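PDB 3QR0: phospholipase C-beta (PLC-beta) from Sepia officinalis, which is a multidomain enzyme of the phospholipase C-beta family, combining PH, EF-hand, TIM-barrel-type X and Y, and C2 domains with a bound calcium ion. Local coordinates for residues D46-W54 and T62-V70; S669-L678 and Y701-V712. All coordinates share one frame; numbering follows the deposited sequence.

Overall arrangement
Two strand-to-strand contacts at distant points of the sequence are described here, and along the chain they follow in series, contact 1 closing before contact 2 opens. Contact 1 is a hairpin in the PH domain, pairing strand 51-54 with strand 63-66 at one end of a seven-stranded antiparallel sheet. Contact 2 belongs to the C2 domain and joins two different four-stranded sheets through their side chains, strand 669-676 facing strand 706-711. Their centres lie 36 Å apart and their nearest atoms about 17 Å, so they do not touch. The calcium ligands Asn339, Glu368, Asp370 and Glu417 come between them along the chain. The contacts thus share no sheet, one lying within a sheet and the other between two.

Contact 1. Residues D46-W54 and T62-V70; sequences DPKGYFLYW and TQLLDLAYV
Strands 51-54 and 63-66 run antiparallel, 4.6 Å apart at closest approach and 168° between their directions, with Leu52-Leu65 and Trp54-Gln63 as hydrogen-bonded pairs and Phe51-Asp66 and Tyr53-Leu64 as non-hydrogen-bonded ones. Past the strand end one more backbone hydrogen bond follows, from Leu67 N to Tyr50 O at 3.0 Å. On the face bearing Leu52 and Trp54, the indole spreads across the neighbouring strand: its chi1 of 66° sets CG between the backbone N and the carbonyl carbon, and the ring lies over Gln63. There Gln63 CB makes a CH-pi contact, 3.6 Å from the centroid of the five-membered ring of Trp54, while Leu65 CG meets the far rim of the indole in its plane, 4.0 Å from Trp54 CH2. Leu67 crosses Leu52 at about a right angle, its CD2 3.8 Å from Leu52 CG, and Val137 of helix 127-141 touches both leucines. The two strands form the beta hairpin of the third and fourth strands of the PH-domain sheet, strand 63-66 being outermost and strand 39-45 flanking strand 51-54 on its other side. On the other face, Phe51 and Leu64 lie side by side, pointing the same way, with Phe51 CD1 3.7 Å from Leu64 CD1. The Phe51 ring also leans on Asp66, whose carboxylate plane is turned 53° from it. Asp66 OD1 closes an Asx turn by accepting from Ala68 N, and forms a salt bridge with Lys157 of helix 151-165; a water links it to Tyr50 O. Asp46 opens a type I beta turn ending at Gly49; its OD1 takes Lys48 N from above the carboxylate plane in an Asx turn, and its OD2 accepts from both Tyr50 N and Phe51 N, the latter at 2.6 Å.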
loop_
_atom_site.group_PDB
_atom_site.type_symbol
_atom_site.label_atom_id
_atom_site.label_comp_id
_atom_site.label_asym_id
_atom_site.label_seq_id
_atom_site.Cartn_x
_atom_site.Cartn_y
_atom_site.Cartn_z
ATOM N N ASP A 46 -21.642 10.137 2.630
ATOM C CA ASP A 46 -21.674 11.351 1.813
ATOM C C ASP A 46 -21.717 10.959 0.324
ATOM O O ASP A 46 -21.345 9.837 -0.042
ATOM C CB ASP A 46 -20.493 12.266 2.114
ATOM C CG ASP A 46 -19.191 11.708 1.607
ATOM O OD1 ASP A 46 -18.729 12.159 0.537
ATOM O OD2 ASP A 46 -18.647 10.800 2.272
ATOM N N PRO A 47 -22.177 11.877 -0.544
ATOM C CA PRO A 47 -22.334 11.519 -1.957
ATOM C C PRO A 47 -21.054 11.091 -2.695
ATOM O O PRO A 47 -21.159 10.485 -3.765
ATOM C CB PRO A 47 -22.911 12.795 -2.583
ATOM C CG PRO A 47 -23.530 13.532 -1.467
ATOM C CD PRO A 47 -22.693 13.228 -0.258
ATOM N N LYS A 48 -19.874 11.389 -2.150
ATOM C CA LYS A 48 -18.609 10.991 -2.792
ATOM C C LYS A 48 -17.998 9.709 -2.225
ATOM O O LYS A 48 -16.937 9.292 -2.678
ATOM C CB LYS A 48 -17.578 12.123 -2.690
ATOM C CG LYS A 48 -18.003 13.416 -3.378
ATOM C CD LYS A 48 -18.188 13.221 -4.871
ATOM C CE LYS A 48 -18.127 14.545 -5.625
ATOM N NZ LYS A 48 -18.070 14.341 -7.096
ATOM N N GLY A 49 -18.654 9.092 -1.243
ATOM C CA GLY A 49 -18.155 7.860 -0.634
ATOM C C GLY A 49 -16.869 8.031 0.169
ATOM O O GLY A 49 -15.970 7.194 0.089
ATOM N N TYR A 50 -16.782 9.109 0.948
ATOM C CA TYR A 50 -15.590 9.388 1.762
ATOM C C TYR A 50 -15.784 9.161 3.255
ATOM O O TYR A 50 -14.814 8.880 3.961
ATOM C CB TYR A 50 -15.118 10.828 1.555
ATOM C CG TYR A 50 -14.645 11.135 0.153
ATOM C CD1 TYR A 50 -13.926 10.192 -0.590
ATOM C CD2 TYR A 50 -14.888 12.372 -0.425
ATOM C CE1 TYR A 50 -13.483 10.471 -1.868
ATOM C CE2 TYR A 50 -14.438 12.663 -1.709
ATOM C CZ TYR A 50 -13.735 11.704 -2.421
ATOM O OH TYR A 50 -13.281 11.965 -3.693
ATOM N N PHE A 51 -17.021 9.307 3.730
ATOM C CA PHE A 51 -17.334 9.210 5.152
ATOM C C PHE A 51 -18.590 8.403 5.396
ATOM O O PHE A 51 -19.542 8.485 4.620
ATOM C CB PHE A 51 -17.573 10.603 5.744
ATOM C CG PHE A 51 -16.400 11.527 5.633
ATOM C CD1 PHE A 51 -15.346 11.437 6.527
ATOM C CD2 PHE A 51 -16.361 12.507 4.648
ATOM C CE1 PHE A 51 -14.251 12.297 6.430
ATOM C CE2 PHE A 51 -15.272 13.369 4.541
ATOM C CZ PHE A 51 -14.220 13.267 5.435
ATOM N N LEU A 52 -18.572 7.619 6.470
ATOM C CA LEU A 52 -19.786 7.171 7.136
ATOM C C LEU A 52 -20.039 8.171 8.251
ATOM O O LEU A 52 -19.101 8.563 8.946
ATOM C CB LEU A 52 -19.594 5.790 7.764
ATOM C CG LEU A 52 -19.482 4.592 6.829
ATOM C CD1 LEU A 52 -19.168 3.335 7.630
ATOM C CD2 LEU A 52 -20.770 4.432 6.068
ATOM N N TYR A 53 -21.285 8.593 8.429
ATOM C CA TYR A 53 -21.591 9.525 9.512
ATOM C C TYR A 53 -22.971 9.285 10.102
ATOM O O TYR A 53 -23.851 8.708 9.454
ATOM C CB TYR A 53 -21.417 10.983 9.059
ATOM C CG TYR A 53 -22.414 11.492 8.035
ATOM C CD1 TYR A 53 -23.504 12.264 8.422
ATOM C CD2 TYR A 53 -22.251 11.222 6.677
ATOM C CE1 TYR A 53 -24.415 12.752 7.482
ATOM C CE2 TYR A 53 -23.157 11.701 5.729
ATOM C CZ TYR A 53 -24.235 12.468 6.142
ATOM O OH TYR A 53 -25.138 12.941 5.215
ATOM N N TRP A 54 -23.131 9.713 11.350
ATOM C CA TRP A 54 -24.375 9.536 12.091
ATOM C C TRP A 54 -24.400 10.473 13.296
ATOM O O TRP A 54 -23.351 10.905 13.790
ATOM C CB TRP A 54 -24.537 8.080 12.545
ATOM C CG TRP A 54 -23.512 7.631 13.553
ATOM C CD1 TRP A 54 -23.659 7.599 14.914
ATOM C CD2 TRP A 54 -22.188 7.151 13.285
ATOM N NE1 TRP A 54 -22.511 7.127 15.505
ATOM C CE2 TRP A 54 -21.593 6.845 14.529
ATOM C CE3 TRP A 54 -21.447 6.944 12.113
ATOM C CZ2 TRP A 54 -20.287 6.350 14.636
ATOM C CZ3 TRP A 54 -20.151 6.450 12.224
ATOM C CH2 TRP A 54 -19.588 6.160 13.481
ATOM N N THR A 62 -21.246 15.615 15.215
ATOM C CA THR A 62 -21.663 14.489 14.399
ATOM C C THR A 62 -20.542 13.463 14.416
ATOM O O THR A 62 -19.366 13.820 14.302
ATOM C CB THR A 62 -21.937 14.925 12.957
ATOM O OG1 THR A 62 -23.039 15.843 12.946
ATOM C CG2 THR A 62 -22.246 13.720 12.070
ATOM N N GLN A 63 -20.914 12.198 14.591
ATOM C CA GLN A 63 -19.960 11.105 14.644
ATOM C C GLN A 63 -19.651 10.678 13.222
ATOM O O GLN A 63 -20.507 10.782 12.344
ATOM C CB GLN A 63 -20.533 9.932 15.434
ATOM C CG GLN A 63 -20.952 10.294 16.847
ATOM C CD GLN A 63 -19.801 10.825 17.666
ATOM O OE1 GLN A 63 -19.707 12.025 17.928
ATOM N NE2 GLN A 63 -18.904 9.940 18.054
ATOM N N LEU A 64 -18.430 10.218 12.986
ATOM C CA LEU A 64 -18.053 9.778 11.648
ATOM C C LEU A 64 -16.942 8.747 11.650
ATOM O O LEU A 64 -16.222 8.586 12.639
ATOM C CB LEU A 64 -17.654 10.975 10.768
ATOM C CG LEU A 64 -16.309 11.664 11.036
ATOM C CD1 LEU A 64 -15.997 12.649 9.927
ATOM C CD2 LEU A 64 -16.308 12.367 12.383
ATOM N N LEU A 65 -16.844 8.040 10.529
ATOM C CA LEU A 65 -15.697 7.212 10.201
ATOM C C LEU A 65 -15.165 7.653 8.839
ATOM O O LEU A 65 -15.905 7.678 7.848
ATOM C CB LEU A 65 -16.076 5.735 10.150
ATOM C CG LEU A 65 -16.354 5.031 11.478
ATOM C CD1 LEU A 65 -16.778 3.589 11.214
ATOM C CD2 LEU A 65 -15.140 5.080 12.408
ATOM N N ASP A 66 -13.891 8.024 8.810
ATOM C CA ASP A 66 -13.200 8.368 7.574
ATOM C C ASP A 66 -12.881 7.054 6.877
ATOM O O ASP A 66 -12.099 6.248 7.389
ATOM C CB ASP A 66 -11.919 9.143 7.903
ATOM C CG ASP A 66 -11.204 9.678 6.672
ATOM O OD1 ASP A 66 -11.332 9.093 5.583
ATOM O OD2 ASP A 66 -10.487 10.693 6.808
ATOM N N LEU A 67 -13.487 6.841 5.709
ATOM C CA LEU A 67 -13.344 5.573 4.996
ATOM C C LEU A 67 -11.907 5.311 4.521
ATOM O O LEU A 67 -11.574 4.181 4.161
ATOM C CB LEU A 67 -14.316 5.500 3.818
ATOM C CG LEU A 67 -15.804 5.469 4.180
ATOM C CD1 LEU A 67 -16.648 5.303 2.932
ATOM C CD2 LEU A 67 -16.116 4.358 5.180
ATOM N N ALA A 68 -11.065 6.344 4.552
ATOM C CA ALA A 68 -9.631 6.197 4.292
ATOM C C ALA A 68 -8.948 5.207 5.246
ATOM O O ALA A 68 -7.911 4.649 4.907
ATOM C CB ALA A 68 -8.938 7.550 4.367
ATOM N N TYR A 69 -9.516 5.002 6.434
ATOM C CA TYR A 69 -8.929 4.092 7.419
ATOM C C TYR A 69 -9.813 2.880 7.734
ATOM O O TYR A 69 -9.505 2.101 8.631
ATOM C CB TYR A 69 -8.564 4.883 8.673
ATOM C CG TYR A 69 -7.800 6.146 8.318
ATOM C CD1 TYR A 69 -6.574 6.072 7.664
ATOM C CD2 TYR A 69 -8.321 7.407 8.594
ATOM C CE1 TYR A 69 -5.881 7.218 7.301
ATOM C CE2 TYR A 69 -7.635 8.562 8.235
ATOM C CZ TYR A 69 -6.417 8.461 7.592
ATOM O OH TYR A 69 -5.729 9.600 7.240
ATOM N N VAL A 70 -10.896 2.706 6.979
ATOM C CA VAL A 70 -11.736 1.519 7.125
ATOM C C VAL A 70 -11.014 0.341 6.473
ATOM O O VAL A 70 -10.509 0.452 5.350
ATOM C CB VAL A 70 -13.144 1.721 6.526
ATOM C CG1 VAL A 70 -13.846 0.380 6.333
ATOM C CG2 VAL A 70 -13.966 2.643 7.434
HETATM O O HOH W 1 -12.355 8.432 2.554
#

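Contact 2. Residues S669-L678 and Y701-V712; sequences SYVEVEMYGL and YDEKVFVFKKVV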
loop_
_atom_site.group_PDB
_atom_site.type_symbol
_atom_site.label_atom_id
_atom_site.label_comp_id
_atom_site.label_asym_id
_atom_site.label_seq_id
_atom_site.Cartn_x
_atom_site.Cartn_y
_atom_site.Cartn_z
ATOM N N SER A 669 9.384 20.867 10.673
ATOM C CA SER A 669 9.490 19.705 9.787
ATOM C C SER A 669 10.671 19.762 8.834
ATOM O O SER A 669 11.235 20.824 8.578
ATOM C CB SER A 669 8.213 19.554 8.964
ATOM O OG SER A 669 8.099 20.586 8.001
ATOM N N TYR A 670 11.032 18.591 8.317
ATOM C CA TYR A 670 11.956 18.482 7.202
ATOM C C TYR A 670 11.543 17.326 6.296
ATOM O O TYR A 670 10.706 16.493 6.664
ATOM C CB TYR A 670 13.408 18.321 7.686
ATOM C CG TYR A 670 13.686 17.089 8.524
ATOM C CD1 TYR A 670 13.909 15.851 7.926
ATOM C CD2 TYR A 670 13.754 17.166 9.913
ATOM C CE1 TYR A 670 14.176 14.718 8.688
ATOM C CE2 TYR A 670 14.026 16.035 10.687
ATOM C CZ TYR A 670 14.236 14.816 10.067
ATOM O OH TYR A 670 14.491 13.687 10.819
ATOM N N VAL A 671 12.134 17.296 5.110
ATOM C CA VAL A 671 11.817 16.298 4.104
ATOM C C VAL A 671 13.094 15.613 3.647
ATOM O O VAL A 671 14.137 16.258 3.483
ATOM C CB VAL A 671 11.102 16.927 2.898
ATOM C CG1 VAL A 671 10.705 15.846 1.872
ATOM C CG2 VAL A 671 9.879 17.717 3.368
ATOM N N GLU A 672 13.009 14.297 3.486
ATOM C CA GLU A 672 14.105 13.486 2.983
ATOM C C GLU A 672 13.682 12.767 1.700
ATOM O O GLU A 672 12.502 12.486 1.494
ATOM C CB GLU A 672 14.502 12.449 4.027
ATOM C CG GLU A 672 15.197 13.007 5.241
ATOM C CD GLU A 672 15.421 11.941 6.291
ATOM O OE1 GLU A 672 14.447 11.596 6.991
ATOM O OE2 GLU A 672 16.562 11.439 6.404
ATOM N N VAL A 673 14.651 12.473 0.843
ATOM C CA VAL A 673 14.392 11.747 -0.393
ATOM C C VAL A 673 15.406 10.621 -0.532
ATOM O O VAL A 673 16.616 10.855 -0.477
ATOM C CB VAL A 673 14.457 12.669 -1.629
ATOM C CG1 VAL A 673 14.145 11.880 -2.898
ATOM C CG2 VAL A 673 13.475 13.832 -1.476
ATOM N N GLU A 674 14.903 9.402 -0.679
ATOM C CA GLU A 674 15.746 8.214 -0.787
ATOM C C GLU A 674 15.419 7.444 -2.059
ATOM O O GLU A 674 14.352 7.633 -2.659
ATOM C CB GLU A 674 15.570 7.323 0.454
ATOM C CG GLU A 674 16.168 7.950 1.712
ATOM C CD GLU A 674 16.332 6.994 2.885
ATOM O OE1 GLU A 674 15.825 5.850 2.839
ATOM O OE2 GLU A 674 17.000 7.401 3.863
ATOM N N MET A 675 16.353 6.592 -2.476
ATOM C CA MET A 675 16.136 5.694 -3.604
ATOM C C MET A 675 16.542 4.276 -3.218
ATOM O O MET A 675 17.566 4.077 -2.552
ATOM C CB MET A 675 16.919 6.167 -4.835
ATOM C CG MET A 675 16.717 5.309 -6.079
ATOM S SD MET A 675 17.314 6.052 -7.618
ATOM C CE MET A 675 16.419 7.609 -7.630
ATOM N N TYR A 676 15.724 3.303 -3.623
ATOM C CA TYR A 676 16.005 1.881 -3.405
ATOM C C TYR A 676 15.851 1.148 -4.725
ATOM O O TYR A 676 14.852 1.322 -5.428
ATOM C CB TYR A 676 15.054 1.264 -2.364
ATOM C CG TYR A 676 14.684 2.205 -1.252
ATOM C CD1 TYR A 676 15.587 2.508 -0.240
ATOM C CD2 TYR A 676 13.439 2.816 -1.222
ATOM C CE1 TYR A 676 15.256 3.397 0.781
ATOM C CE2 TYR A 676 13.100 3.704 -0.209
ATOM C CZ TYR A 676 14.011 3.987 0.792
ATOM O OH TYR A 676 13.674 4.869 1.800
ATOM N N GLY A 677 16.842 0.335 -5.056
ATOM C CA GLY A 677 16.827 -0.452 -6.285
ATOM C C GLY A 677 18.019 -1.375 -6.260
ATOM O O GLY A 677 18.283 -2.005 -5.245
ATOM N N LEU A 678 18.763 -1.441 -7.361
ATOM C CA LEU A 678 20.047 -2.130 -7.346
ATOM C C LEU A 678 20.942 -1.485 -6.288
ATOM O O LEU A 678 20.778 -0.302 -5.977
ATOM C CB LEU A 678 20.734 -2.066 -8.712
ATOM C CG LEU A 678 20.130 -2.883 -9.863
ATOM C CD1 LEU A 678 21.083 -2.862 -11.049
ATOM C CD2 LEU A 678 19.838 -4.315 -9.445
ATOM N N TYR A 701 10.077 25.127 1.941
ATOM C CA TYR A 701 11.463 24.662 2.069
ATOM C C TYR A 701 12.364 25.320 1.032
ATOM O O TYR A 701 13.473 25.747 1.352
ATOM C CB TYR A 701 11.558 23.135 1.940
ATOM C CG TYR A 701 10.613 22.387 2.850
ATOM C CD1 TYR A 701 10.910 22.197 4.204
ATOM C CD2 TYR A 701 9.416 21.884 2.366
ATOM C CE1 TYR A 701 10.031 21.513 5.040
ATOM C CE2 TYR A 701 8.536 21.202 3.192
ATOM C CZ TYR A 701 8.845 21.020 4.524
ATOM O OH TYR A 701 7.955 20.342 5.329
ATOM N N ASP A 702 11.879 25.397 -0.208
ATOM C CA ASP A 702 12.647 25.947 -1.320
ATOM C C ASP A 702 14.070 25.388 -1.309
ATOM O O ASP A 702 15.054 26.135 -1.272
ATOM C CB ASP A 702 12.657 27.479 -1.248
ATOM C CG ASP A 702 13.256 28.122 -2.485
ATOM O OD1 ASP A 702 13.158 27.537 -3.584
ATOM O OD2 ASP A 702 13.822 29.217 -2.354
ATOM N N GLU A 703 14.167 24.066 -1.321
ATOM C CA GLU A 703 15.448 23.388 -1.169
ATOM C C GLU A 703 16.132 23.230 -2.513
ATOM O O GLU A 703 15.472 23.011 -3.525
ATOM C CB GLU A 703 15.252 22.013 -0.532
ATOM C CG GLU A 703 16.535 21.360 -0.021
ATOM C CD GLU A 703 17.176 22.115 1.135
ATOM O OE1 GLU A 703 16.444 22.719 1.949
ATOM O OE2 GLU A 703 18.423 22.096 1.232
ATOM N N LYS A 704 17.457 23.350 -2.515
ATOM C CA LYS A 704 18.253 23.042 -3.692
ATOM C C LYS A 704 17.955 21.605 -4.127
ATOM O O LYS A 704 17.751 20.724 -3.288
ATOM C CB LYS A 704 19.745 23.218 -3.385
ATOM C CG LYS A 704 20.694 22.830 -4.522
ATOM C CD LYS A 704 20.500 23.710 -5.756
ATOM C CE LYS A 704 21.335 23.233 -6.940
ATOM N NZ LYS A 704 20.844 23.813 -8.232
ATOM N N VAL A 705 17.922 21.381 -5.437
ATOM C CA VAL A 705 17.538 20.083 -5.987
ATOM C C VAL A 705 18.433 18.934 -5.503
ATOM O O VAL A 705 19.647 19.098 -5.340
ATOM C CB VAL A 705 17.527 20.117 -7.538
ATOM C CG1 VAL A 705 18.921 20.407 -8.091
ATOM C CG2 VAL A 705 16.979 18.820 -8.093
ATOM N N PHE A 706 17.808 17.784 -5.253
ATOM C CA PHE A 706 18.512 16.548 -4.948
ATOM C C PHE A 706 18.687 15.770 -6.255
ATOM O O PHE A 706 17.706 15.447 -6.917
ATOM C CB PHE A 706 17.713 15.681 -3.966
ATOM C CG PHE A 706 17.403 16.340 -2.641
ATOM C CD1 PHE A 706 16.157 16.156 -2.043
ATOM C CD2 PHE A 706 18.349 17.105 -1.974
ATOM C CE1 PHE A 706 15.864 16.736 -0.808
ATOM C CE2 PHE A 706 18.060 17.688 -0.743
ATOM C CZ PHE A 706 16.817 17.505 -0.164
ATOM N N VAL A 707 19.929 15.460 -6.613
ATOM C CA VAL A 707 20.232 14.831 -7.899
ATOM C C VAL A 707 20.649 13.375 -7.738
ATOM O O VAL A 707 21.591 13.075 -7.012
ATOM C CB VAL A 707 21.373 15.586 -8.618
ATOM C CG1 VAL A 707 21.695 14.928 -9.958
ATOM C CG2 VAL A 707 21.003 17.059 -8.815
ATOM N N PHE A 708 19.943 12.477 -8.418
ATOM C CA PHE A 708 20.367 11.086 -8.552
ATOM C C PHE A 708 20.918 10.936 -9.967
ATOM O O PHE A 708 20.190 10.584 -10.893
ATOM C CB PHE A 708 19.195 10.128 -8.319
ATOM C CG PHE A 708 18.552 10.273 -6.971
ATOM C CD1 PHE A 708 17.556 11.215 -6.764
ATOM C CD2 PHE A 708 18.934 9.466 -5.911
ATOM C CE1 PHE A 708 16.954 11.353 -5.519
ATOM C CE2 PHE A 708 18.336 9.595 -4.662
ATOM C CZ PHE A 708 17.348 10.542 -4.465
ATOM N N LYS A 709 22.210 11.216 -10.114
ATOM C CA LYS A 709 22.824 11.450 -11.421
ATOM C C LYS A 709 22.645 10.287 -12.393
ATOM O O LYS A 709 22.177 10.481 -13.514
ATOM C CB LYS A 709 24.317 11.771 -11.241
ATOM C CG LYS A 709 25.054 12.171 -12.509
ATOM C CD LYS A 709 24.443 13.398 -13.171
ATOM C CE LYS A 709 25.386 13.993 -14.202
ATOM N NZ LYS A 709 24.742 15.110 -14.947
ATOM N N LYS A 710 23.017 9.086 -11.963
ATOM C CA LYS A 710 22.964 7.914 -12.827
ATOM C C LYS A 710 22.234 6.771 -12.144
ATOM O O LYS A 710 22.770 6.139 -11.235
ATOM C CB LYS A 710 24.373 7.459 -13.208
ATOM C CG LYS A 710 24.393 6.275 -14.176
ATOM C CD LYS A 710 25.811 5.903 -14.591
ATOM C CE LYS A 710 25.802 4.833 -15.679
ATOM N NZ LYS A 710 27.182 4.356 -16.010
ATOM N N VAL A 711 21.008 6.514 -12.588
ATOM C CA VAL A 711 20.261 5.348 -12.141
ATOM C C VAL A 711 20.449 4.247 -13.181
ATOM O O VAL A 711 19.865 4.301 -14.266
ATOM C CB VAL A 711 18.766 5.667 -11.974
ATOM C CG1 VAL A 711 18.025 4.456 -11.408
ATOM C CG2 VAL A 711 18.585 6.893 -11.080
ATOM N N VAL A 712 21.277 3.257 -12.845
ATOM C CA VAL A 712 21.599 2.163 -13.761
ATOM C C VAL A 712 20.379 1.354 -14.216
ATOM O O VAL A 712 20.251 1.054 -15.401
ATOM C CB VAL A 712 22.644 1.206 -13.145
ATOM C CG1 VAL A 712 22.689 -0.113 -13.916
ATOM C CG2 VAL A 712 24.019 1.870 -13.123
#
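A hydroxyl pair bridges an otherwise apolar interface: Ser669 OG and Tyr701 OH are hydrogen-bonded at 2.7 Å. The serine oxygen reaches the tyrosine at the edge of its ring, while Val671 CG2 sits over one face, 4.0 Å from the ring centroid. Further along, Val673 divides its two methyls between two phenylalanines, CG2 touching the edge of Phe706 and CG1 that of Phe708, the latter at 3.8 Å from CZ. Met675 and Phe708 approach from opposite directions. The methionine side chain runs out extended and bends only at chi3 (-56°), which lays CE over the Phe708 face, 3.7 Å from the ring centroid. Its sulfur stands obliquely to the same ring in a Met-aromatic contact, and SD also packs against Val711 CG2 at 3.8 Å. Strands 669-676 and 706-711 differ by 10° in direction; their 9.2 Å closest axis approach and the lack of backbone bonds between them fit packing of two facing sheets of the C2 beta-sandwich. Strand 669-676 lies between strands 686-688 and 718-725 in one sheet; strand 706-711 is the outermost strand of the other, beside strand 650-660, whose Ile656 touches both Val671 and Tyr701.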